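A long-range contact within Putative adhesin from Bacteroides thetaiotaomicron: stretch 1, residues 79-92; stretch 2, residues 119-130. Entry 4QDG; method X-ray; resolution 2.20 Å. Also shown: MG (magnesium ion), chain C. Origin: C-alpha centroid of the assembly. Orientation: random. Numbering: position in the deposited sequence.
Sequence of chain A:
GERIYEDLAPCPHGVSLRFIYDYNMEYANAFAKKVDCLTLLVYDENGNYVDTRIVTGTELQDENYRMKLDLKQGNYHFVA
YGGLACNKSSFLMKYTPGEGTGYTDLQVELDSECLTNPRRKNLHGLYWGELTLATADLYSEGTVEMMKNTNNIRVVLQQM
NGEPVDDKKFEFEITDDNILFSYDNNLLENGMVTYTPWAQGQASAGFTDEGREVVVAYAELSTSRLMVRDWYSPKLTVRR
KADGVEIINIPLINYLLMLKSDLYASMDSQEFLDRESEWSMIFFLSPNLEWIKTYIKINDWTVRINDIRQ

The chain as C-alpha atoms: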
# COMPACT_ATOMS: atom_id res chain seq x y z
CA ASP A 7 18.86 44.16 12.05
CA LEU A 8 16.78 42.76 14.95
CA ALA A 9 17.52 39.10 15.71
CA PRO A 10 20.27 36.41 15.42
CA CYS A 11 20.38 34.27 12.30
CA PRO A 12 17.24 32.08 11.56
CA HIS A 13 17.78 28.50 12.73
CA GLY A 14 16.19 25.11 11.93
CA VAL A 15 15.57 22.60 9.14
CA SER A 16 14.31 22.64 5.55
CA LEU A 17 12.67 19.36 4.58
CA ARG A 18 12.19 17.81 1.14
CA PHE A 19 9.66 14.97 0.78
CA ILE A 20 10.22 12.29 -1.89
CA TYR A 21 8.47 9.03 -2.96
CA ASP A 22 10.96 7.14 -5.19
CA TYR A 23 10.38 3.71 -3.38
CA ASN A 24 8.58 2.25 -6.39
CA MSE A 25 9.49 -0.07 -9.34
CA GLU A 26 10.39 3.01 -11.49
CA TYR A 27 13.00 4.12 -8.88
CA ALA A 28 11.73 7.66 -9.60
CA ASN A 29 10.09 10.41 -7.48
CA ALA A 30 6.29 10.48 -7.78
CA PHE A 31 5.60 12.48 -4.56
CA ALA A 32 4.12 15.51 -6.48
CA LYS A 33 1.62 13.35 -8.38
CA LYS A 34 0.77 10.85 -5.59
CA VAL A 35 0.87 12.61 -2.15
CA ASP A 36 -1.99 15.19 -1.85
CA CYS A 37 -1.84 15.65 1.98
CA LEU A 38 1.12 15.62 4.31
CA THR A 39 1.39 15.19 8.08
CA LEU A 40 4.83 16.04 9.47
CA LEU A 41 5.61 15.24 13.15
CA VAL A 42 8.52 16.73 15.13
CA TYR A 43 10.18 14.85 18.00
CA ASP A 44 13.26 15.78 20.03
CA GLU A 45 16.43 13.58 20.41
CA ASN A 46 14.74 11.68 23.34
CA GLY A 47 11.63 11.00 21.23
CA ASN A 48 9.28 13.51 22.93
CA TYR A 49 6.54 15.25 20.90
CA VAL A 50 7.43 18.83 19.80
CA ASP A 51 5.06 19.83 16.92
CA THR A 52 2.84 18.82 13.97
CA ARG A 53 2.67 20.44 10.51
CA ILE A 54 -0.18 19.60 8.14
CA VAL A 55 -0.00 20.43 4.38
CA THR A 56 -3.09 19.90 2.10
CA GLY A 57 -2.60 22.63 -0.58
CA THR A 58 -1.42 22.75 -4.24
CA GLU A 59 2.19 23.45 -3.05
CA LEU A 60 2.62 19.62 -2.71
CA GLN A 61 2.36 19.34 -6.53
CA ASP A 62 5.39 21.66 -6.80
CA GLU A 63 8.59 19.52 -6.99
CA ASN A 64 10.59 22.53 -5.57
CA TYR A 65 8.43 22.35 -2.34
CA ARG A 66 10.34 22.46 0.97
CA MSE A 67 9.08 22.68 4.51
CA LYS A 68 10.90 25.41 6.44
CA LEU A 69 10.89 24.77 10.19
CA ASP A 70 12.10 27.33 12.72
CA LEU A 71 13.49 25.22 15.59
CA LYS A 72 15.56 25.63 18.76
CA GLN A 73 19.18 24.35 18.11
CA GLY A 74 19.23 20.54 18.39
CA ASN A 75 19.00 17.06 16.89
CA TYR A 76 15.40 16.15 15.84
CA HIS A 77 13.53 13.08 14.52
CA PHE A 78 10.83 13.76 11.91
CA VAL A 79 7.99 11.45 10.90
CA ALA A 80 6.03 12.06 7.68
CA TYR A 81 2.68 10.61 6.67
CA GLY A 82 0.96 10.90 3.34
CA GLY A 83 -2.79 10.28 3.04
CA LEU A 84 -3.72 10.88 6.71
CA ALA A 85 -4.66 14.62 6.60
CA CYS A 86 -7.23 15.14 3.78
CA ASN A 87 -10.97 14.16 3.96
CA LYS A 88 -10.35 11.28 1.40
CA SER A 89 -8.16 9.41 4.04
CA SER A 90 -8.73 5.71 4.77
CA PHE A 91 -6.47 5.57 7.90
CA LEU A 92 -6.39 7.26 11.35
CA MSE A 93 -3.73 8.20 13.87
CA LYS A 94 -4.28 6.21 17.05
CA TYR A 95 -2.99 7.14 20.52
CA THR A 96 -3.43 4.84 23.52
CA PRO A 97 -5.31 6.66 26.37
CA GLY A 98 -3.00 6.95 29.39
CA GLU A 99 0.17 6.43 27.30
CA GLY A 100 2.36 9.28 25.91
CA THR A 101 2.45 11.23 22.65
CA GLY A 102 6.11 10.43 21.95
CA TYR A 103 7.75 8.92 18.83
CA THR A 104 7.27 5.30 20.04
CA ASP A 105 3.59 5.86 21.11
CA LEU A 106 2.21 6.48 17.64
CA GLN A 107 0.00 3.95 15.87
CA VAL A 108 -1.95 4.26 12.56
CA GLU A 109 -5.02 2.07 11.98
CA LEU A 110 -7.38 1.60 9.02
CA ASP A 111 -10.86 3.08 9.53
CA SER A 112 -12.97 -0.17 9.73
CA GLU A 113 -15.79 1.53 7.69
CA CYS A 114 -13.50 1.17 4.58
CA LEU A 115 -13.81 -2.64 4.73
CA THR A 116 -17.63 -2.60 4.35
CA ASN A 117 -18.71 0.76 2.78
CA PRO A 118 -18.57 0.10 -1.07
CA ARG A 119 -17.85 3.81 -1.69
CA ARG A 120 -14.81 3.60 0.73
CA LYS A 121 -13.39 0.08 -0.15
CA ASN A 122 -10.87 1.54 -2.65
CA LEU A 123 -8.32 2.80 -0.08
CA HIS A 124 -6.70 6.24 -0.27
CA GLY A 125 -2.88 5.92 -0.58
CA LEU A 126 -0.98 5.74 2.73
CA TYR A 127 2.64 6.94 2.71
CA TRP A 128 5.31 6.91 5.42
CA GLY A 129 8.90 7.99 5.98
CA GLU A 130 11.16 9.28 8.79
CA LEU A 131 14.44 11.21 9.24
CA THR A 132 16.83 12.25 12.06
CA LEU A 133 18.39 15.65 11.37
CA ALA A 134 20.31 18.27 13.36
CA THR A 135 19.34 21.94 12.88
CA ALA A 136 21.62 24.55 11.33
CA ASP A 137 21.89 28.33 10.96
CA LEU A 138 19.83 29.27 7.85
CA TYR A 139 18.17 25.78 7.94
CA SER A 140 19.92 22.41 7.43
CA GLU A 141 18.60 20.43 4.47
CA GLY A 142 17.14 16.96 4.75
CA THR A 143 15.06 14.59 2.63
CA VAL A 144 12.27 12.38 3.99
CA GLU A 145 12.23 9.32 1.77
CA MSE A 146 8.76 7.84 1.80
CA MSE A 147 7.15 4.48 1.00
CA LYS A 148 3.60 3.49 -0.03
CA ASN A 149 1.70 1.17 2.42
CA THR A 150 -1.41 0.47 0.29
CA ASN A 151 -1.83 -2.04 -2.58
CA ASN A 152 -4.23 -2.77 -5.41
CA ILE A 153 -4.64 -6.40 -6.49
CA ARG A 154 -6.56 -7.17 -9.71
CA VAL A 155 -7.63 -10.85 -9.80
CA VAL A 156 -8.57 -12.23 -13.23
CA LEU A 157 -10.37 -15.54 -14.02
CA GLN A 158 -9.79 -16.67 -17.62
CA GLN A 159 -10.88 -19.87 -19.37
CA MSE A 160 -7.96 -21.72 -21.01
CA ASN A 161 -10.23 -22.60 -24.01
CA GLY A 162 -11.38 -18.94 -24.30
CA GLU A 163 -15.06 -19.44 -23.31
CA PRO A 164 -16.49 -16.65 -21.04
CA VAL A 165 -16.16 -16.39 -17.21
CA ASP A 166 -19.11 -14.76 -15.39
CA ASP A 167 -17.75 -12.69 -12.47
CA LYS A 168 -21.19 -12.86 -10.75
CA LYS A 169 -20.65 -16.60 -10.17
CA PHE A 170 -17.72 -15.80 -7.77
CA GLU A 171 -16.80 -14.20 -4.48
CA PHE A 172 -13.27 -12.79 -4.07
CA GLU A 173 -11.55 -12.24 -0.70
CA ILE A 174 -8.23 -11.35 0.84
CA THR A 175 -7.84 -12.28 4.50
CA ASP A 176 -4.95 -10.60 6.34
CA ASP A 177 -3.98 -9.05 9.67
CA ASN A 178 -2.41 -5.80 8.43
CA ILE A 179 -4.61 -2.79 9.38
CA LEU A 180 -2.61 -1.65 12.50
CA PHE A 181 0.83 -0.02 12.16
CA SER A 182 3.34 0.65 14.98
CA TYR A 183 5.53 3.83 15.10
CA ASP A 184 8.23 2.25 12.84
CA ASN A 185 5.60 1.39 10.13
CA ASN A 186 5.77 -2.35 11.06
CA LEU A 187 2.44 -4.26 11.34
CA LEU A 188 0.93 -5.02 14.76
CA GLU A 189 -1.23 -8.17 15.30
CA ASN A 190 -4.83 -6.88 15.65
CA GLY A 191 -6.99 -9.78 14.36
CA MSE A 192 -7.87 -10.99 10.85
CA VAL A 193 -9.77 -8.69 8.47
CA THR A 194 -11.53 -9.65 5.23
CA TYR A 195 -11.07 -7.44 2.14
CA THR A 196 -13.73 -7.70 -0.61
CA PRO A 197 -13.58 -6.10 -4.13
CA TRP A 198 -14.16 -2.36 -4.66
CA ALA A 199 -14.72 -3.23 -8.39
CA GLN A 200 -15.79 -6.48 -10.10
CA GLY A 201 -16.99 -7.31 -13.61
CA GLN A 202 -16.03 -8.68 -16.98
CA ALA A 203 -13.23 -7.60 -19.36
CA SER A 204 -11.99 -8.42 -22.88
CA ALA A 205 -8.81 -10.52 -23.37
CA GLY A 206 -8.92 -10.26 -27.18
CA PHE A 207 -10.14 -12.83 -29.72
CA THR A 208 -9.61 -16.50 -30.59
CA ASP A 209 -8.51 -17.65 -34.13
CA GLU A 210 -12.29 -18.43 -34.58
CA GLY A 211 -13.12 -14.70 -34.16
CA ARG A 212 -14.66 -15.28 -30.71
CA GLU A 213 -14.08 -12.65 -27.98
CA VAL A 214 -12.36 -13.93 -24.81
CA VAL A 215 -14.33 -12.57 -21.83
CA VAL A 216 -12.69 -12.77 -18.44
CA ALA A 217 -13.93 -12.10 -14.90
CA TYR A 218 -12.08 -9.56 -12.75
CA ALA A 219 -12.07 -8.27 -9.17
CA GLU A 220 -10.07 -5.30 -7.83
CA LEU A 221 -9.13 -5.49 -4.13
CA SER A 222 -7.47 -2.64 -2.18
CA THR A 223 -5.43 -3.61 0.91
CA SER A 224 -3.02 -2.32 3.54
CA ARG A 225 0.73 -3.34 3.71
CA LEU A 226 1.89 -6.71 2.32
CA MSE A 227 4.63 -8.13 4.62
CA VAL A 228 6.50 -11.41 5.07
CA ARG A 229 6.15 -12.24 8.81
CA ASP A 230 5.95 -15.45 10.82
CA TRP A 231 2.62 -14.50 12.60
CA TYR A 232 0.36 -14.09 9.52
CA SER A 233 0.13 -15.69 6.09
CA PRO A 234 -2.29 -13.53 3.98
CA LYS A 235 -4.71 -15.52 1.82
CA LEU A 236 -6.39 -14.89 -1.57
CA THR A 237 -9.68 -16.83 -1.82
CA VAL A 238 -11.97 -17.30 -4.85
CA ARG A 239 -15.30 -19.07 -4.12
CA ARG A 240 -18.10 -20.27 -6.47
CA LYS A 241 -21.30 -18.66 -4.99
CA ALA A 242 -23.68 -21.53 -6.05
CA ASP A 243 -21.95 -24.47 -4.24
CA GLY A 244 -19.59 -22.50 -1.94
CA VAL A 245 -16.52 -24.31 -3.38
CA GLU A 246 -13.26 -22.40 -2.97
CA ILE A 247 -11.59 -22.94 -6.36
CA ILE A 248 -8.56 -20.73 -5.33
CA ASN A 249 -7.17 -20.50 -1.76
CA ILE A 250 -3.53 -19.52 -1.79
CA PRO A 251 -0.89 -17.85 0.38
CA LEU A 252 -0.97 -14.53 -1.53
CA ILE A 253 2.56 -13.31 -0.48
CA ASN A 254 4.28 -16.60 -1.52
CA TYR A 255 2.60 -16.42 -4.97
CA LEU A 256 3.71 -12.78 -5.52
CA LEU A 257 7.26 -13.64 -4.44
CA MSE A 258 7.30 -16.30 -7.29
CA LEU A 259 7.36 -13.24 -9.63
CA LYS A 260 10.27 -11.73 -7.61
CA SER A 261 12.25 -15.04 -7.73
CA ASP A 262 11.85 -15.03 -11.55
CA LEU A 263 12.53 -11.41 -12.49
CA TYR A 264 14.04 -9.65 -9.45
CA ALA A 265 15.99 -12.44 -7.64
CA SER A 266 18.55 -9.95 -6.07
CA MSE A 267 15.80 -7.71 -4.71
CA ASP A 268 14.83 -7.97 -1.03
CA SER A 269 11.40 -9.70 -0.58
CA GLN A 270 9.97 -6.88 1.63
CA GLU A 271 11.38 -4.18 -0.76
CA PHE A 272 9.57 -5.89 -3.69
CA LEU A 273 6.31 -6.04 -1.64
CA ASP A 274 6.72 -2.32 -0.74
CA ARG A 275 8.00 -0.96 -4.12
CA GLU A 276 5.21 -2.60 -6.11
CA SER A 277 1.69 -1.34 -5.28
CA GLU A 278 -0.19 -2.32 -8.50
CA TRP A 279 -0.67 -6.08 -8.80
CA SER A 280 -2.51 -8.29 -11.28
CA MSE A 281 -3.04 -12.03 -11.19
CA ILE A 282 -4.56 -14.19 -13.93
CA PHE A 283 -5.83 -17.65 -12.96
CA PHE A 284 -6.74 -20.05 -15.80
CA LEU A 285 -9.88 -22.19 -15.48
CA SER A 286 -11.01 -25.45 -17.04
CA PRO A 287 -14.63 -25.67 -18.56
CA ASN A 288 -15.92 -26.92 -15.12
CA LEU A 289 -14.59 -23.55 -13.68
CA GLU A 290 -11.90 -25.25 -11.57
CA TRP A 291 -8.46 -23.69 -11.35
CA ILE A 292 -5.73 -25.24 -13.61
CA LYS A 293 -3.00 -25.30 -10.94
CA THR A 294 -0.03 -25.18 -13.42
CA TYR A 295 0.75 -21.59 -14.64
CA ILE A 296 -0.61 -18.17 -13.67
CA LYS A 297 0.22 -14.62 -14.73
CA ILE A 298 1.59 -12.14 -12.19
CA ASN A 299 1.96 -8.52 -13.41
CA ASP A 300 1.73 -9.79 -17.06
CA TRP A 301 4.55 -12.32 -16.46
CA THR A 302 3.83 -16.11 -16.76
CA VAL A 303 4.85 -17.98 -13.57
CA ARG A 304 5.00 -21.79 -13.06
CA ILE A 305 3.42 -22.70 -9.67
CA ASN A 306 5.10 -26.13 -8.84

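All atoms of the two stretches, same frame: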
# COMPACT_ATOMS: atom_id res chain seq x y z
N VAL A 79 8.80 12.53 11.46
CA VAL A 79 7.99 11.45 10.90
C VAL A 79 7.02 12.07 9.94
O VAL A 79 6.33 13.01 10.31
CB VAL A 79 7.30 10.55 11.98
CG1 VAL A 79 6.52 9.42 11.33
CG2 VAL A 79 8.33 9.97 12.96
N ALA A 80 6.97 11.57 8.70
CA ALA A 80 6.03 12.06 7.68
C ALA A 80 5.02 11.00 7.31
O ALA A 80 5.35 9.81 7.19
CB ALA A 80 6.76 12.51 6.43
N TYR A 81 3.77 11.46 7.15
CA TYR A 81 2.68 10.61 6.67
C TYR A 81 2.03 11.27 5.51
O TYR A 81 1.81 12.47 5.54
CB TYR A 81 1.61 10.33 7.74
CG TYR A 81 2.04 9.37 8.83
CD1 TYR A 81 1.97 7.99 8.64
CD2 TYR A 81 2.46 9.84 10.06
CE1 TYR A 81 2.34 7.11 9.65
CE2 TYR A 81 2.81 8.96 11.09
CZ TYR A 81 2.74 7.60 10.88
OH TYR A 81 3.10 6.75 11.90
N GLY A 82 1.71 10.47 4.51
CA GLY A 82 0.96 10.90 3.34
C GLY A 82 -0.38 10.17 3.36
O GLY A 82 -0.43 8.98 3.66
N GLY A 83 -1.46 10.89 3.09
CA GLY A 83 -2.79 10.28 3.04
C GLY A 83 -3.54 10.15 4.34
O GLY A 83 -4.51 9.40 4.41
N LEU A 84 -3.09 10.86 5.38
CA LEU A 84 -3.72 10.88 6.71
C LEU A 84 -4.54 12.14 6.95
O LEU A 84 -5.49 12.08 7.71
CB LEU A 84 -2.64 10.80 7.81
CG LEU A 84 -2.34 9.49 8.50
CD1 LEU A 84 -1.66 9.75 9.80
CD2 LEU A 84 -3.58 8.73 8.82
N ALA A 85 -4.12 13.28 6.36
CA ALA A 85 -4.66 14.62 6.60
C ALA A 85 -5.94 14.98 5.85
O ALA A 85 -6.83 15.57 6.47
CB ALA A 85 -3.60 15.67 6.28
N CYS A 86 -6.04 14.72 4.53
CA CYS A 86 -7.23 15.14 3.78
C CYS A 86 -8.48 14.30 4.14
O CYS A 86 -8.37 13.28 4.83
CB CYS A 86 -6.98 15.16 2.27
SG CYS A 86 -6.97 13.54 1.47
N ASN A 87 -9.67 14.78 3.71
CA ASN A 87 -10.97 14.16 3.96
C ASN A 87 -11.13 12.80 3.23
O ASN A 87 -11.98 11.99 3.64
CB ASN A 87 -12.12 15.12 3.56
CG ASN A 87 -12.05 15.68 2.16
OD1 ASN A 87 -11.12 16.41 1.79
ND2 ASN A 87 -13.06 15.40 1.35
N LYS A 88 -10.32 12.54 2.18
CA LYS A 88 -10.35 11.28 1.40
C LYS A 88 -9.74 10.08 2.18
O LYS A 88 -10.03 8.93 1.84
CB LYS A 88 -9.59 11.44 0.07
CG LYS A 88 -10.00 12.58 -0.84
CD LYS A 88 -8.96 12.72 -1.95
CE LYS A 88 -9.10 14.01 -2.72
NZ LYS A 88 -8.02 14.18 -3.72
N SER A 89 -8.91 10.37 3.21
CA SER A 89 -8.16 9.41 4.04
C SER A 89 -8.92 8.13 4.42
O SER A 89 -10.10 8.16 4.76
CB SER A 89 -7.66 10.08 5.31
OG SER A 89 -6.71 9.24 5.92
N SER A 90 -8.20 7.01 4.38
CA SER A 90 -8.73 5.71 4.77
C SER A 90 -8.17 5.27 6.15
O SER A 90 -8.70 4.33 6.76
CB SER A 90 -8.39 4.68 3.70
OG SER A 90 -8.94 5.06 2.45
N PHE A 91 -7.12 5.94 6.65
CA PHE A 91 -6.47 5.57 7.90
C PHE A 91 -6.57 6.68 8.97
O PHE A 91 -6.88 7.82 8.66
CB PHE A 91 -5.00 5.19 7.65
CG PHE A 91 -4.79 3.95 6.80
CD1 PHE A 91 -4.95 4.00 5.41
CD2 PHE A 91 -4.41 2.75 7.38
CE1 PHE A 91 -4.78 2.86 4.63
CE2 PHE A 91 -4.21 1.61 6.59
CZ PHE A 91 -4.39 1.68 5.22
N LEU A 92 -6.33 6.31 10.23
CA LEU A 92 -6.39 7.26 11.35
C LEU A 92 -5.21 7.09 12.28
O LEU A 92 -4.77 5.97 12.53
CB LEU A 92 -7.68 7.06 12.19
CG LEU A 92 -9.04 7.21 11.52
CD1 LEU A 92 -10.13 6.59 12.36
CD2 LEU A 92 -9.37 8.66 11.27
N ARG A 119 -18.34 2.51 -1.24
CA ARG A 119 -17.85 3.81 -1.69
C ARG A 119 -16.50 4.14 -1.02
O ARG A 119 -15.82 5.06 -1.49
CB ARG A 119 -18.91 4.88 -1.40
CG ARG A 119 -20.14 4.68 -2.31
CD ARG A 119 -21.45 5.21 -1.80
NE ARG A 119 -21.91 4.67 -0.51
CZ ARG A 119 -22.58 3.54 -0.33
NH1 ARG A 119 -22.78 2.71 -1.35
NH2 ARG A 119 -23.01 3.19 0.88
N ARG A 120 -16.08 3.38 0.01
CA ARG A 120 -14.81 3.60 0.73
C ARG A 120 -13.83 2.39 0.62
O ARG A 120 -12.72 2.49 1.12
CB ARG A 120 -15.07 3.92 2.22
CG ARG A 120 -15.95 5.16 2.45
CD ARG A 120 -15.81 5.68 3.85
NE ARG A 120 -14.45 6.15 4.09
CZ ARG A 120 -13.92 6.37 5.28
NH1 ARG A 120 -14.63 6.16 6.38
NH2 ARG A 120 -12.67 6.79 5.39
N LYS A 121 -14.23 1.29 -0.05
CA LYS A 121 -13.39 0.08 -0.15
C LYS A 121 -12.07 0.34 -0.88
O LYS A 121 -11.04 -0.22 -0.48
CB LYS A 121 -14.13 -1.10 -0.78
CG LYS A 121 -15.18 -1.72 0.14
CD LYS A 121 -15.70 -3.02 -0.45
CE LYS A 121 -16.93 -3.49 0.24
NZ LYS A 121 -17.67 -4.47 -0.61
N ASN A 122 -12.09 1.20 -1.92
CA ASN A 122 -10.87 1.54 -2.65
C ASN A 122 -10.09 2.53 -1.78
O ASN A 122 -10.48 3.70 -1.67
CB ASN A 122 -11.20 2.10 -4.05
CG ASN A 122 -10.01 2.32 -4.92
OD1 ASN A 122 -8.89 1.93 -4.59
ND2 ASN A 122 -10.22 2.90 -6.08
N LEU A 123 -9.05 2.04 -1.09
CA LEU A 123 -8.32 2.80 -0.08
C LEU A 123 -7.48 3.91 -0.66
O LEU A 123 -6.82 3.75 -1.70
CB LEU A 123 -7.42 1.89 0.81
CG LEU A 123 -8.04 0.60 1.40
CD1 LEU A 123 -7.00 -0.21 2.15
CD2 LEU A 123 -9.25 0.90 2.30
N HIS A 124 -7.50 5.05 0.04
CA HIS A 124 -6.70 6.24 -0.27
C HIS A 124 -5.25 5.90 0.11
O HIS A 124 -5.01 5.35 1.19
CB HIS A 124 -7.25 7.45 0.52
CG HIS A 124 -6.60 8.78 0.23
ND1 HIS A 124 -6.70 9.39 -1.02
CD2 HIS A 124 -5.95 9.63 1.07
CE1 HIS A 124 -6.06 10.55 -0.91
NE2 HIS A 124 -5.60 10.73 0.33
N GLY A 125 -4.30 6.18 -0.78
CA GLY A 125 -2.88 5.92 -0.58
C GLY A 125 -2.37 6.34 0.79
O GLY A 125 -2.72 7.41 1.28
N LEU A 126 -1.60 5.45 1.43
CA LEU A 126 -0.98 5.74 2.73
C LEU A 126 0.52 5.69 2.52
O LEU A 126 1.04 4.72 1.97
CB LEU A 126 -1.45 4.78 3.84
CG LEU A 126 -0.85 5.05 5.24
CD1 LEU A 126 -1.40 6.36 5.82
CD2 LEU A 126 -1.11 3.88 6.17
N TYR A 127 1.20 6.79 2.88
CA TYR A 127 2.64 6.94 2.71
C TYR A 127 3.31 7.22 4.04
O TYR A 127 2.69 7.77 4.94
CB TYR A 127 2.97 8.03 1.67
CG TYR A 127 2.38 7.76 0.31
CD1 TYR A 127 1.05 8.07 0.02
CD2 TYR A 127 3.15 7.21 -0.71
CE1 TYR A 127 0.49 7.80 -1.23
CE2 TYR A 127 2.62 6.99 -1.99
CZ TYR A 127 1.28 7.26 -2.23
OH TYR A 127 0.72 7.03 -3.47
N TRP A 128 4.56 6.75 4.18
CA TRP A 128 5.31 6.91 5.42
C TRP A 128 6.80 7.02 5.14
O TRP A 128 7.32 6.34 4.27
CB TRP A 128 5.05 5.71 6.37
CG TRP A 128 5.84 5.75 7.64
CD1 TRP A 128 5.51 6.39 8.80
CD2 TRP A 128 7.14 5.19 7.85
NE1 TRP A 128 6.50 6.24 9.73
CE2 TRP A 128 7.51 5.50 9.18
CE3 TRP A 128 8.01 4.42 7.06
CZ2 TRP A 128 8.72 5.06 9.73
CZ3 TRP A 128 9.21 3.99 7.61
CH2 TRP A 128 9.55 4.31 8.93
N GLY A 129 7.46 7.82 5.96
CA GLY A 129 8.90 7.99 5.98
C GLY A 129 9.32 8.69 7.26
O GLY A 129 8.50 9.34 7.92
N GLU A 130 10.61 8.60 7.61
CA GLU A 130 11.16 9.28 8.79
C GLU A 130 12.62 9.71 8.55
O GLU A 130 13.29 9.17 7.66
CB GLU A 130 11.04 8.42 10.06
CG GLU A 130 11.76 7.08 9.97
CD GLU A 130 11.76 6.25 11.23
OE1 GLU A 130 10.98 6.56 12.16
OE2 GLU A 130 12.56 5.28 11.30
MG MG C . -5.13 12.82 0.79
O HOH W 1 -5.52 6.97 3.47
O HOH W 2 -11.31 4.65 1.22

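What joins the two backbones? Residues 79-82 and 127-130 run antiparallel as neighbouring strands, with two hydrogen-bonded pairs. A80 N donates to G129 O (2.8 Å) and G129 N returns the bond to A80 O (3.2 Å); G82 N reaches Y127 O (2.9 Å) and Y127 N reaches G82 O (2.8 Å). Beyond the ladder, G83 CA lies 3.4 Å from G125 O. Glycine suits position 83 closely: a CB there would fall on G125 O, and the backbone angles would jam it against the preceding carbonyl.

How do side chains pack around this ladder? V79, Y81, W128 and E130 share one face of the sheet. Y81 CE1 comes within 3.4 Å of W128 CD1, the rings meeting obliquely, while V79 CG1 sits 3.6 Å from W128 NE1, a buried nitrogen without a partner in the model. Farther along, L126 lays its CD2 over the F91 ring, 3.7 Å from F91 CD2, a CH-pi contact between two buried apolar residues.

What fastens the loops? The S90 side chain points toward stretch 2, and its m rotamer places OG to accept from H124 N at 2.8 Å. Two waters extend the link. One donates to G83 O and H124 O and accepts from S90 N; the other accepts from S90 OG and donates to R120 O and N122 O.

Why does H124 bury so much surface? Of all the residues here it is covered most, its ring reaching into the loop of stretch 1. K88 CB lies over one ring face, while G83 O approaches the edge, 3.6 Å from H124 CD2. The modelled magnesium joins both stretches through C86 SG (2.1 Å from MG) and H124 NE2 (2.2 Å from MG), with further ligands elsewhere in the structure.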